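Local atomic coordinates of aldehyde Dehydrogenase (Burkholderia cenocepacia, PDB entry 4O6R), a protein that probably oxidises aldehydes to carboxylic acids with NAD(P)+ and here carries adenosine monophosphate in its nucleotide pocket. Residues 217-221 with 222-226. Sequence-based numbering, arbitrary orientation.
Sequences GQRLA and EHPGV. With AMP (adenosine monophosphate), chain E.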
ATOM      1  N   GLY A 217      32.947  -5.021 -16.350  1.00 13.95           N
ATOM      2  CA  GLY A 217      31.969  -5.566 -15.401  1.00 13.81           C
ATOM      3  C   GLY A 217      32.517  -5.607 -13.989  1.00 13.81           C
ATOM      4  O   GLY A 217      31.845  -5.206 -13.047  1.00 13.70           O
ATOM      5  N   GLN A 218      33.740  -6.089 -13.842  1.00 14.22           N
ATOM      6  CA  GLN A 218      34.373  -6.215 -12.519  1.00 14.78           C
ATOM      7  C   GLN A 218      34.566  -4.822 -11.895  1.00 13.86           C
ATOM      8  O   GLN A 218      34.328  -4.630 -10.707  1.00 13.28           O
ATOM      9  CB  GLN A 218      35.713  -6.938 -12.637  1.00 16.13           C
ATOM     10  CG  GLN A 218      36.381  -7.284 -11.334  1.00 17.76           C
ATOM     11  CD  GLN A 218      35.662  -8.384 -10.583  1.00 19.26           C
ATOM     12  OE1 GLN A 218      35.076  -9.299 -11.187  1.00 21.66           O
ATOM     13  NE2 GLN A 218      35.697  -8.306  -9.248  1.00 20.50           N
ATOM     14  N   ARG A 219      34.969  -3.844 -12.694  1.00 13.28           N
ATOM     15  CA  ARG A 219      35.169  -2.513 -12.147  1.00 12.99           C
ATOM     16  C   ARG A 219      33.830  -1.915 -11.689  1.00 12.48           C
ATOM     17  O   ARG A 219      33.749  -1.310 -10.617  1.00 12.23           O
ATOM     18  CB  ARG A 219      35.858  -1.581 -13.150  1.00 13.17           C
ATOM     19  CG  ARG A 219      36.075  -0.162 -12.647  1.00 13.12           C
ATOM     20  CD  ARG A 219      36.789  -0.098 -11.299  1.00 13.28           C
ATOM     21  NE  ARG A 219      36.978   1.284 -10.882  1.00 13.29           N
ATOM     22  CZ  ARG A 219      37.270   1.678  -9.653  1.00 13.48           C
ATOM     23  NH1 ARG A 219      37.437   0.801  -8.675  1.00 13.58           N
ATOM     24  NH2 ARG A 219      37.387   2.973  -9.393  1.00 13.69           N
ATOM     25  N   LEU A 220      32.799  -2.065 -12.522  1.00 12.12           N
ATOM     26  CA  LEU A 220      31.453  -1.572 -12.178  1.00 11.70           C
ATOM     27  C   LEU A 220      30.979  -2.150 -10.817  1.00 11.51           C
ATOM     28  O   LEU A 220      30.512  -1.414  -9.946  1.00 10.98           O
ATOM     29  CB  LEU A 220      30.449  -1.927 -13.295  1.00 11.66           C
ATOM     30  CG  LEU A 220      29.050  -1.298 -13.187  1.00 11.37           C
ATOM     31  CD1 LEU A 220      29.108   0.217 -12.958  1.00 11.19           C
ATOM     32  CD2 LEU A 220      28.259  -1.588 -14.462  1.00 11.33           C
ATOM     33  N   ALA A 221      31.110  -3.461 -10.643  1.00 11.79           N
ATOM     34  CA  ALA A 221      30.707  -4.127  -9.390  1.00 11.77           C
ATOM     35  C   ALA A 221      31.528  -3.654  -8.192  1.00 12.11           C
ATOM     36  O   ALA A 221      30.995  -3.577  -7.089  1.00 11.67           O
ATOM     37  CB  ALA A 221      30.793  -5.638  -9.535  1.00 11.91           C
ATOM     38  N   GLU A 222      32.820  -3.357  -8.401  1.00 12.59           N
ATOM     39  CA  GLU A 222      33.706  -2.896  -7.317  1.00 12.96           C
ATOM     40  C   GLU A 222      33.646  -1.410  -7.050  1.00 12.80           C
ATOM     41  O   GLU A 222      34.171  -0.955  -6.057  1.00 12.94           O
ATOM     42  CB  GLU A 222      35.163  -3.228  -7.627  1.00 14.07           C
ATOM     43  CG  GLU A 222      35.449  -4.706  -7.613  1.00 15.23           C
ATOM     44  CD  GLU A 222      36.829  -5.088  -8.133  1.00 17.07           C
ATOM     45  OE1 GLU A 222      37.590  -4.214  -8.610  1.00 18.53           O
ATOM     46  OE2 GLU A 222      37.112  -6.303  -8.116  1.00 18.88           O
ATOM     47  N   HIS A 223      33.053  -0.627  -7.944  1.00 12.41           N
ATOM     48  CA  HIS A 223      33.240   0.824  -7.901  1.00 12.08           C
ATOM     49  C   HIS A 223      32.684   1.436  -6.601  1.00 11.96           C
ATOM     50  O   HIS A 223      31.535   1.172  -6.240  1.00 10.85           O
ATOM     51  CB  HIS A 223      32.591   1.489  -9.113  1.00 12.01           C
ATOM     52  CG  HIS A 223      33.162   2.840  -9.425  1.00 12.33           C
ATOM     53  ND1 HIS A 223      33.014   3.917  -8.582  1.00 12.27           N
ATOM     54  CD2 HIS A 223      33.918   3.276 -10.464  1.00 12.60           C
ATOM     55  CE1 HIS A 223      33.633   4.969  -9.097  1.00 12.61           C
ATOM     56  NE2 HIS A 223      34.192   4.603 -10.238  1.00 12.71           N
ATOM     57  N   PRO A 224      33.500   2.245  -5.887  1.00 12.11           N
ATOM     58  CA  PRO A 224      33.052   2.834  -4.615  1.00 12.00           C
ATOM     59  C   PRO A 224      31.984   3.908  -4.732  1.00 11.69           C
ATOM     60  O   PRO A 224      31.348   4.228  -3.745  1.00 11.86           O
ATOM     61  CB  PRO A 224      34.350   3.438  -4.040  1.00 12.60           C
ATOM     62  CG  PRO A 224      35.188   3.709  -5.231  1.00 12.88           C
ATOM     63  CD  PRO A 224      34.919   2.537  -6.142  1.00 12.68           C
ATOM     64  N   GLY A 225      31.834   4.512  -5.917  1.00 11.41           N
ATOM     65  CA  GLY A 225      30.781   5.471  -6.243  1.00 11.09           C
ATOM     66  C   GLY A 225      29.412   4.933  -6.673  1.00 10.61           C
ATOM     67  O   GLY A 225      28.477   5.701  -6.915  1.00 10.38           O
ATOM     68  N   VAL A 226      29.296   3.614  -6.765  1.00 10.23           N
ATOM     69  CA  VAL A 226      28.079   2.926  -7.188  1.00  9.84           C
ATOM     70  C   VAL A 226      27.367   2.383  -5.944  1.00  9.33           C
ATOM     71  O   VAL A 226      27.976   1.665  -5.171  1.00  9.39           O
ATOM     72  CB  VAL A 226      28.436   1.763  -8.130  1.00 10.04           C
ATOM     73  CG1 VAL A 226      27.219   0.883  -8.414  1.00  9.89           C
ATOM     74  CG2 VAL A 226      28.976   2.344  -9.428  1.00 10.37           C
TER
HETATM   75  P   AMP E 501      27.874 -14.564 -17.248  1.00 46.70           P
HETATM   76  O1P AMP E 501      26.861 -14.913 -16.213  1.00 36.28           O
HETATM   77  O2P AMP E 501      29.312 -14.589 -16.687  1.00 41.48           O
HETATM   78  O3P AMP E 501      27.643 -15.301 -18.580  1.00 51.03           O
HETATM   79  O5' AMP E 501      27.662 -12.989 -17.696  1.00 44.56           O
HETATM   80  C5' AMP E 501      26.457 -12.188 -17.840  1.00 38.35           C
HETATM   81  C4' AMP E 501      26.909 -10.698 -17.908  1.00 38.06           C
HETATM   82  O4' AMP E 501      27.880 -10.469 -16.867  1.00 38.77           O
HETATM   83  C3' AMP E 501      27.607 -10.223 -19.190  1.00 34.77           C
HETATM   84  O3' AMP E 501      27.268  -8.861 -19.605  1.00 29.84           O
HETATM   85  C2' AMP E 501      29.095 -10.387 -18.835  1.00 35.64           C
HETATM   86  O2' AMP E 501      30.039  -9.637 -19.631  1.00 29.73           O
HETATM   87  C1' AMP E 501      29.141 -10.015 -17.356  1.00 36.47           C
HETATM   88  N9  AMP E 501      30.293 -10.578 -16.571  1.00 36.46           N
HETATM   89  C8  AMP E 501      31.061 -11.672 -16.860  1.00 37.66           C
HETATM   90  N7  AMP E 501      32.043 -11.844 -15.916  1.00 40.01           N
HETATM   91  C5  AMP E 501      31.918 -10.861 -14.982  1.00 37.61           C
HETATM   92  C6  AMP E 501      32.590 -10.442 -13.715  1.00 39.32           C
HETATM   93  N6  AMP E 501      33.638 -11.109 -13.215  1.00 43.42           N
HETATM   94  N1  AMP E 501      32.147  -9.368 -13.037  1.00 38.01           N
HETATM   95  C2  AMP E 501      31.103  -8.670 -13.509  1.00 37.09           C
HETATM   96  N3  AMP E 501      30.452  -8.976 -14.653  1.00 34.63           N
HETATM   97  C4  AMP E 501      30.778 -10.031 -15.428  1.00 37.68           C
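In the nucleotide-binding domain of this aldehyde dehydrogenase, the last turn of helix 213-222 joins Q218 to E222 beside the adenine of AMP, and the chain then leaves the helix at H223 and passes through a type I turn, H223 to V226, toward strand 228-232. The amide of Q218 suits this place because it offers an acceptor on one side and a donor on the other. Its OE1 takes the adenine amino group, AMP N6, at 3.1 Å, while its NE2 gives a nearly straight bond to OE2 of E222, 2.7 Å away. That carboxylate is met from above its plane, the two flat groups standing 74° apart, whereas OE2 lies in the amide plane. With both ends engaged, the amide is held against flipping. The same two residues are also joined through the backbone, E222 N to Q218 O, at 3.0 Å. G217 passes close to the base, its C 3.4 Å from AMP C2; lacking a side chain, it leaves room for the purine.

On another flank, R219 bends at chi2 (53°) and lays its guanidinium by the imidazole of H223, NH2 sitting over one ring face near the rim, 3.6 Å from CD2. The planes are tilted 44°, and D51 of helix 47-66 forms a salt bridge with R219 NE. L220 CD1 reaches V226 CG2, two branched apolar side chains crossing at about a right angle on the buried side. Within the turn, H223 ND1 accepts the backbone N-H of G225 in the ring plane, at 3.0 Å.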